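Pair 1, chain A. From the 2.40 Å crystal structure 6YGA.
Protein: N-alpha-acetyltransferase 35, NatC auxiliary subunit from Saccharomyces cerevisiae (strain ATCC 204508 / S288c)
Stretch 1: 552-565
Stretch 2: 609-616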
# COMPACT_ATOMS: atom_id res chain seq x y z
N CYS A 552 -8.37 0.18 -26.27
CA CYS A 552 -9.32 1.14 -25.71
C CYS A 552 -10.54 1.30 -26.62
O CYS A 552 -11.68 1.33 -26.14
CB CYS A 552 -8.64 2.48 -25.50
SG CYS A 552 -7.27 2.45 -24.34
N LEU A 553 -10.31 1.43 -27.93
CA LEU A 553 -11.42 1.56 -28.86
C LEU A 553 -12.31 0.33 -28.82
O LEU A 553 -13.54 0.43 -28.81
CB LEU A 553 -10.89 1.79 -30.28
CG LEU A 553 -11.89 2.25 -31.33
CD1 LEU A 553 -12.71 3.42 -30.81
CD2 LEU A 553 -11.16 2.65 -32.62
N ILE A 554 -11.70 -0.86 -28.78
CA ILE A 554 -12.47 -2.09 -28.67
C ILE A 554 -13.35 -2.06 -27.43
O ILE A 554 -14.52 -2.46 -27.47
CB ILE A 554 -11.52 -3.31 -28.67
CG1 ILE A 554 -10.97 -3.53 -30.08
CG2 ILE A 554 -12.23 -4.55 -28.14
CD1 ILE A 554 -9.82 -4.50 -30.14
N GLU A 555 -12.82 -1.56 -26.31
CA GLU A 555 -13.62 -1.43 -25.10
C GLU A 555 -14.74 -0.42 -25.28
O GLU A 555 -15.87 -0.65 -24.82
CB GLU A 555 -12.71 -1.04 -23.93
CG GLU A 555 -11.66 -2.09 -23.57
CD GLU A 555 -12.18 -3.15 -22.62
OE1 GLU A 555 -13.40 -3.43 -22.61
OE2 GLU A 555 -11.36 -3.71 -21.86
N VAL A 556 -14.46 0.71 -25.94
CA VAL A 556 -15.48 1.73 -26.16
C VAL A 556 -16.61 1.18 -27.02
O VAL A 556 -17.80 1.38 -26.72
CB VAL A 556 -14.85 2.99 -26.79
CG1 VAL A 556 -15.92 3.95 -27.28
CG2 VAL A 556 -13.94 3.68 -25.78
N PHE A 557 -16.28 0.46 -28.10
CA PHE A 557 -17.31 -0.16 -28.92
C PHE A 557 -18.13 -1.16 -28.11
O PHE A 557 -19.36 -1.20 -28.23
CB PHE A 557 -16.69 -0.85 -30.13
CG PHE A 557 -16.55 0.04 -31.33
CD1 PHE A 557 -17.67 0.42 -32.06
CD2 PHE A 557 -15.31 0.49 -31.75
CE1 PHE A 557 -17.55 1.24 -33.17
CE2 PHE A 557 -15.18 1.30 -32.85
CZ PHE A 557 -16.30 1.68 -33.57
N GLN A 558 -17.47 -1.97 -27.29
CA GLN A 558 -18.18 -2.94 -26.46
C GLN A 558 -19.18 -2.24 -25.54
O GLN A 558 -20.32 -2.68 -25.39
CB GLN A 558 -17.18 -3.76 -25.65
CG GLN A 558 -17.81 -4.88 -24.84
CD GLN A 558 -18.40 -5.96 -25.71
OE1 GLN A 558 -17.72 -6.93 -26.05
NE2 GLN A 558 -19.67 -5.81 -26.08
N PHE A 559 -18.74 -1.15 -24.90
CA PHE A 559 -19.64 -0.39 -24.03
C PHE A 559 -20.83 0.15 -24.81
O PHE A 559 -21.97 0.07 -24.35
CB PHE A 559 -18.86 0.75 -23.37
CG PHE A 559 -19.65 1.52 -22.34
CD1 PHE A 559 -20.50 2.55 -22.72
CD2 PHE A 559 -19.53 1.24 -20.99
CE1 PHE A 559 -21.22 3.27 -21.78
CE2 PHE A 559 -20.24 1.95 -20.04
CZ PHE A 559 -21.09 2.97 -20.44
N ALA A 560 -20.57 0.70 -26.01
CA ALA A 560 -21.63 1.30 -26.81
C ALA A 560 -22.65 0.26 -27.27
O ALA A 560 -23.84 0.57 -27.40
CB ALA A 560 -21.02 2.02 -28.01
N ILE A 561 -22.20 -0.97 -27.53
CA ILE A 561 -23.13 -2.05 -27.85
C ILE A 561 -24.00 -2.36 -26.64
O ILE A 561 -25.22 -2.53 -26.76
CB ILE A 561 -22.35 -3.29 -28.34
CG1 ILE A 561 -21.75 -3.03 -29.72
CG2 ILE A 561 -23.25 -4.52 -28.35
CD1 ILE A 561 -20.77 -4.09 -30.18
N LEU A 562 -23.40 -2.43 -25.45
CA LEU A 562 -24.17 -2.70 -24.24
C LEU A 562 -25.21 -1.60 -23.99
O LEU A 562 -26.36 -1.89 -23.65
CB LEU A 562 -23.24 -2.85 -23.03
CG LEU A 562 -22.34 -4.08 -23.06
CD1 LEU A 562 -21.29 -4.02 -21.97
CD2 LEU A 562 -23.18 -5.35 -22.92
N LYS A 563 -24.81 -0.34 -24.16
CA LYS A 563 -25.78 0.74 -23.97
C LYS A 563 -26.84 0.75 -25.06
O LYS A 563 -28.00 1.09 -24.78
CB LYS A 563 -25.07 2.10 -23.91
CG LYS A 563 -26.05 3.25 -23.77
CD LYS A 563 -25.40 4.58 -23.50
CE LYS A 563 -26.47 5.65 -23.31
NZ LYS A 563 -25.91 7.02 -23.23
N SER A 564 -26.49 0.36 -26.29
CA SER A 564 -27.49 0.30 -27.35
C SER A 564 -28.62 -0.67 -27.00
O SER A 564 -29.76 -0.46 -27.41
CB SER A 564 -26.85 -0.10 -28.67
OG SER A 564 -25.87 0.84 -29.08
N PHE A 565 -28.31 -1.74 -26.27
CA PHE A 565 -29.34 -2.67 -25.82
C PHE A 565 -29.99 -2.25 -24.51
O PHE A 565 -30.84 -2.98 -23.99
CB PHE A 565 -28.74 -4.08 -25.66
CG PHE A 565 -28.53 -4.80 -26.97
CD1 PHE A 565 -29.55 -5.55 -27.53
CD2 PHE A 565 -27.31 -4.74 -27.62
CE1 PHE A 565 -29.36 -6.22 -28.72
CE2 PHE A 565 -27.11 -5.41 -28.81
CZ PHE A 565 -28.14 -6.16 -29.36
N THR A 609 -19.57 12.28 -27.92
CA THR A 609 -18.81 11.17 -28.49
C THR A 609 -19.54 9.84 -28.29
O THR A 609 -19.61 9.02 -29.20
CB THR A 609 -17.42 11.11 -27.87
OG1 THR A 609 -16.71 12.33 -28.17
CG2 THR A 609 -16.64 9.94 -28.42
N LEU A 610 -20.11 9.64 -27.10
CA LEU A 610 -20.85 8.41 -26.83
C LEU A 610 -22.09 8.30 -27.71
O LEU A 610 -22.45 7.21 -28.16
CB LEU A 610 -21.22 8.33 -25.35
CG LEU A 610 -22.04 7.11 -24.91
CD1 LEU A 610 -21.31 5.82 -25.27
CD2 LEU A 610 -22.33 7.16 -23.42
N LYS A 611 -22.75 9.43 -27.98
CA LYS A 611 -23.96 9.41 -28.80
C LYS A 611 -23.66 8.94 -30.22
O LYS A 611 -24.50 8.29 -30.85
CB LYS A 611 -24.61 10.79 -28.83
CG LYS A 611 -26.04 10.78 -29.37
CD LYS A 611 -26.70 12.15 -29.27
CE LYS A 611 -26.28 13.05 -30.42
NZ LYS A 611 -26.84 12.57 -31.72
N ASP A 612 -22.47 9.25 -30.74
CA ASP A 612 -22.10 8.81 -32.08
C ASP A 612 -21.80 7.32 -32.11
O ASP A 612 -21.99 6.67 -33.15
CB ASP A 612 -20.90 9.60 -32.59
CG ASP A 612 -21.14 11.10 -32.57
OD1 ASP A 612 -22.29 11.52 -32.83
OD2 ASP A 612 -20.19 11.86 -32.29
N PHE A 613 -21.32 6.76 -31.00
CA PHE A 613 -21.06 5.32 -30.93
C PHE A 613 -22.34 4.52 -30.74
O PHE A 613 -22.49 3.43 -31.30
CB PHE A 613 -20.08 5.01 -29.80
CG PHE A 613 -18.64 5.20 -30.16
CD1 PHE A 613 -17.96 4.23 -30.87
CD2 PHE A 613 -17.95 6.34 -29.77
CE1 PHE A 613 -16.62 4.39 -31.20
CE2 PHE A 613 -16.62 6.51 -30.09
CZ PHE A 613 -15.95 5.54 -30.81
N VAL A 614 -23.27 5.04 -29.94
CA VAL A 614 -24.47 4.28 -29.57
C VAL A 614 -25.40 4.17 -30.77
O VAL A 614 -25.61 5.14 -31.51
CB VAL A 614 -25.17 4.94 -28.37
CG1 VAL A 614 -26.55 4.35 -28.16
CG2 VAL A 614 -24.33 4.79 -27.12
N ILE A 615 -25.96 2.98 -30.97
CA ILE A 615 -26.90 2.72 -32.05
C ILE A 615 -28.30 3.02 -31.54
O ILE A 615 -28.85 2.26 -30.73
CB ILE A 615 -26.79 1.28 -32.56
CG1 ILE A 615 -25.32 0.90 -32.77
CG2 ILE A 615 -27.57 1.10 -33.84
CD1 ILE A 615 -25.11 -0.57 -32.99
N GLU A 616 -28.89 4.12 -32.00
CA GLU A 616 -30.24 4.48 -31.60
C GLU A 616 -31.30 3.98 -32.58
O GLU A 616 -32.49 4.13 -32.31
CB GLU A 616 -30.37 6.01 -31.45
CG GLU A 616 -31.20 6.44 -30.25
CD GLU A 616 -30.53 6.11 -28.92
OE1 GLU A 616 -29.47 6.70 -28.62
OE2 GLU A 616 -31.05 5.25 -28.19

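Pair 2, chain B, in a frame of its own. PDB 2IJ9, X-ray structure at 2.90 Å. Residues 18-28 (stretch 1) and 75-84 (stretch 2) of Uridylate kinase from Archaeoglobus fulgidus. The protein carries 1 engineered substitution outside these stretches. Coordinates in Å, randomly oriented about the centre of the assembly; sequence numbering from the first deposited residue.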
# COMPACT_ATOMS: atom_id res chain seq x y z
N LYS B 18 3.25 -13.93 -0.28
CA LYS B 18 4.42 -13.94 -1.16
C LYS B 18 5.67 -13.99 -0.30
O LYS B 18 6.64 -14.69 -0.63
CB LYS B 18 4.45 -12.73 -2.09
CG LYS B 18 5.37 -12.93 -3.28
CD LYS B 18 5.67 -11.65 -4.06
CE LYS B 18 6.25 -11.99 -5.43
NZ LYS B 18 6.89 -10.84 -6.14
N ILE B 19 5.64 -13.25 0.80
CA ILE B 19 6.72 -13.26 1.78
C ILE B 19 6.88 -14.66 2.39
O ILE B 19 7.99 -15.20 2.48
CB ILE B 19 6.53 -12.14 2.84
CG1 ILE B 19 6.82 -10.77 2.21
CG2 ILE B 19 7.40 -12.39 4.08
CD1 ILE B 19 6.63 -9.56 3.13
N ARG B 20 5.76 -15.26 2.77
CA ARG B 20 5.81 -16.63 3.25
C ARG B 20 6.48 -17.52 2.19
O ARG B 20 7.30 -18.37 2.53
CB ARG B 20 4.42 -17.14 3.63
CG ARG B 20 4.44 -18.22 4.71
CD ARG B 20 3.05 -18.77 5.01
NE ARG B 20 2.04 -17.72 5.00
CZ ARG B 20 1.67 -17.02 6.07
NH1 ARG B 20 2.23 -17.25 7.25
NH2 ARG B 20 0.73 -16.09 5.95
N GLU B 21 6.18 -17.28 0.92
CA GLU B 21 6.73 -18.05 -0.19
C GLU B 21 8.24 -17.88 -0.29
O GLU B 21 8.97 -18.87 -0.44
CB GLU B 21 6.04 -17.66 -1.50
CG GLU B 21 6.08 -18.72 -2.60
CD GLU B 21 5.59 -18.21 -3.96
OE1 GLU B 21 5.75 -17.00 -4.23
OE2 GLU B 21 5.06 -19.02 -4.75
N PHE B 22 8.72 -16.64 -0.19
CA PHE B 22 10.17 -16.36 -0.20
C PHE B 22 10.91 -16.94 1.01
O PHE B 22 11.96 -17.58 0.86
CB PHE B 22 10.44 -14.86 -0.29
CG PHE B 22 10.35 -14.32 -1.68
CD1 PHE B 22 11.41 -14.44 -2.57
CD2 PHE B 22 9.20 -13.66 -2.10
CE1 PHE B 22 11.32 -13.93 -3.86
CE2 PHE B 22 9.10 -13.15 -3.38
CZ PHE B 22 10.16 -13.28 -4.26
N ALA B 23 10.37 -16.70 2.21
CA ALA B 23 10.95 -17.24 3.44
C ALA B 23 11.13 -18.75 3.35
O ALA B 23 12.22 -19.27 3.58
CB ALA B 23 10.10 -16.89 4.65
N LYS B 24 10.07 -19.44 2.96
CA LYS B 24 10.09 -20.89 2.86
C LYS B 24 11.22 -21.40 1.97
O LYS B 24 11.89 -22.38 2.32
CB LYS B 24 8.73 -21.43 2.40
CG LYS B 24 7.70 -21.49 3.53
CD LYS B 24 6.65 -22.56 3.29
CE LYS B 24 5.71 -22.66 4.48
NZ LYS B 24 4.75 -23.80 4.33
N THR B 25 11.43 -20.72 0.85
CA THR B 25 12.58 -21.01 -0.00
C THR B 25 13.90 -20.76 0.73
O THR B 25 14.80 -21.62 0.73
CB THR B 25 12.51 -20.21 -1.32
OG1 THR B 25 11.60 -20.87 -2.20
CG2 THR B 25 13.87 -20.13 -2.00
N ILE B 26 14.01 -19.62 1.40
CA ILE B 26 15.25 -19.25 2.09
C ILE B 26 15.55 -20.25 3.20
O ILE B 26 16.68 -20.69 3.36
CB ILE B 26 15.18 -17.81 2.63
CG1 ILE B 26 15.17 -16.81 1.48
CG2 ILE B 26 16.36 -17.51 3.55
CD1 ILE B 26 14.68 -15.42 1.89
N GLU B 27 14.51 -20.63 3.93
CA GLU B 27 14.62 -21.65 4.95
C GLU B 27 15.10 -22.99 4.40
O GLU B 27 15.95 -23.64 5.01
CB GLU B 27 13.29 -21.81 5.66
CG GLU B 27 13.30 -22.80 6.79
CD GLU B 27 14.14 -22.33 7.94
OE1 GLU B 27 13.71 -21.38 8.64
OE2 GLU B 27 15.21 -22.93 8.14
N SER B 28 14.55 -23.41 3.26
CA SER B 28 15.04 -24.60 2.53
C SER B 28 16.52 -24.54 2.23
O SER B 28 17.27 -25.46 2.58
CB SER B 28 14.28 -24.81 1.22
OG SER B 28 13.33 -25.84 1.35
N MET B 75 13.09 -6.69 8.78
CA MET B 75 12.45 -7.21 9.97
C MET B 75 11.25 -8.04 9.57
O MET B 75 11.05 -9.14 10.08
CB MET B 75 12.01 -6.07 10.88
CG MET B 75 13.14 -5.26 11.51
SD MET B 75 12.52 -4.10 12.74
CE MET B 75 12.41 -5.27 14.11
N LEU B 76 10.48 -7.54 8.62
CA LEU B 76 9.28 -8.20 8.18
C LEU B 76 9.64 -9.58 7.69
O LEU B 76 9.04 -10.57 8.09
CB LEU B 76 8.61 -7.38 7.08
CG LEU B 76 7.12 -7.63 6.90
CD1 LEU B 76 6.33 -7.33 8.19
CD2 LEU B 76 6.59 -6.82 5.72
N LEU B 77 10.64 -9.65 6.82
CA LEU B 77 11.08 -10.92 6.28
C LEU B 77 11.54 -11.90 7.38
O LEU B 77 11.28 -13.09 7.30
CB LEU B 77 12.19 -10.69 5.25
CG LEU B 77 12.85 -11.92 4.66
CD1 LEU B 77 11.83 -12.96 4.09
CD2 LEU B 77 13.82 -11.48 3.58
N ILE B 78 12.22 -11.39 8.40
CA ILE B 78 12.74 -12.20 9.50
C ILE B 78 11.64 -12.88 10.31
O ILE B 78 11.81 -14.00 10.77
CB ILE B 78 13.64 -11.34 10.42
CG1 ILE B 78 14.95 -11.03 9.71
CG2 ILE B 78 13.94 -12.04 11.73
CD1 ILE B 78 15.73 -9.90 10.31
N SER B 79 10.50 -12.19 10.47
CA SER B 79 9.35 -12.76 11.16
C SER B 79 9.08 -14.07 10.49
O SER B 79 8.92 -15.11 11.13
CB SER B 79 8.12 -11.86 11.02
OG SER B 79 8.43 -10.48 11.14
N ALA B 80 9.08 -14.01 9.16
CA ALA B 80 8.72 -15.15 8.34
C ALA B 80 9.70 -16.32 8.40
O ALA B 80 9.28 -17.47 8.30
CB ALA B 80 8.49 -14.71 6.91
N ILE B 81 10.99 -16.06 8.55
CA ILE B 81 11.94 -17.17 8.65
C ILE B 81 12.47 -17.43 10.06
O ILE B 81 13.14 -16.59 10.65
CB ILE B 81 13.04 -17.13 7.55
CG1 ILE B 81 14.35 -17.75 8.05
CG2 ILE B 81 13.25 -15.72 6.98
CD1 ILE B 81 15.15 -18.42 6.98
N PRO B 82 12.13 -18.60 10.63
CA PRO B 82 12.42 -18.92 12.03
C PRO B 82 13.91 -19.16 12.33
O PRO B 82 14.35 -18.97 13.46
CB PRO B 82 11.60 -20.19 12.28
CG PRO B 82 11.50 -20.83 10.94
CD PRO B 82 11.42 -19.70 9.95
N SER B 83 14.67 -19.54 11.31
CA SER B 83 16.11 -19.79 11.47
C SER B 83 16.98 -18.55 11.24
O SER B 83 18.20 -18.64 11.10
CB SER B 83 16.54 -20.93 10.55
OG SER B 83 15.71 -22.05 10.75
N ALA B 84 16.34 -17.40 11.20
CA ALA B 84 17.06 -16.16 11.00
C ALA B 84 17.43 -15.54 12.34
O ALA B 84 16.72 -15.72 13.34
CB ALA B 84 16.23 -15.19 10.17

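In both pairs a long helix is crossed by the last turns of a second helix, whose chain then leaves helical geometry while still in contact with the first. The axes approach to 9.8 Å in pair 1 and 9.1 Å in pair 2, with signed crossing angles of -72° and -65°, and the central backbones superpose with an RMSD of 0.9 Å. The buried surfaces are similar, 517 and 469 Å².

At the centre the match extends to the side chain: Ala560(A) coincides with Ala23(B), and both point toward the partner. Their small methyl groups allow close backbone approach, with CA of Ala560(A) 5.0 Å from CA of Val614(A), and CA of Ala23(B) 5.3 Å from CA of Ile81(B). These two partners are themselves matched, and each is the first residue to leave helical phi/psi.

The sharpest difference lies at Phe613(A), which matches Ala80(B). In pair 1 the phenylalanine is a knob among Leu553(A), Val556(A), Phe557(A) and Ala560(A). CG1 of Val556(A) lies over its ring face, 3.8 Å from the centroid, while its edge meets the face of Phe557(A), with CE1 of Phe613(A) 3.6 Å from CZ of Phe557(A). In pair 2 the alanine reaches only its immediate neighbours: CB of Ala80(B) is 3.5 Å from CB of Ala23(B) and 3.8 Å from CG2 of Ile19(B), the counterpart of Val556(A). The longer Ile19(B) also extends CD1 to within 3.8 Å of CD2 of Leu76(B), whose counterpart Thr609(A) makes no contact. Arg20(B), matching Phe557(A), points away and takes no part.

Leu610(A) and Leu77(B) superpose closely and share the t, p rotamer, yet meet different surroundings. CD2 of Leu610(A) lies 3.6 Å from NZ of Lys563(A), and its CD1 is 4.2 Å from CD1 of Phe559(A), at the ring edge. Leu77(B) instead packs loosely, its CD1 4.4 Å from CD1 of Ile26(B), the counterpart of Lys563(A). Ile26(B) makes a closer contact through CG2, 3.7 Å from CD1 of Ile81(B); in pair 1 the aliphatic part of the lysine serves, with CD of Lys563(A) 3.8 Å from CG2 of Val614(A).

Ser564(A) and Glu27(B) both secure the chain beyond the second helix. The short serine accepts a hydrogen bond from the backbone, N of Ile615(A) to OG of Ser564(A) at 2.9 Å, while its hydroxyl donates to O of Ala560(A) at 2.6 Å. The longer glutamate reaches one residue further along, accepting from OG of Ser83(B) at OE2 of Glu27(B), 2.8 Å, and weakly from N of Ser83(B) at OE1 of Glu27(B), 3.4 Å.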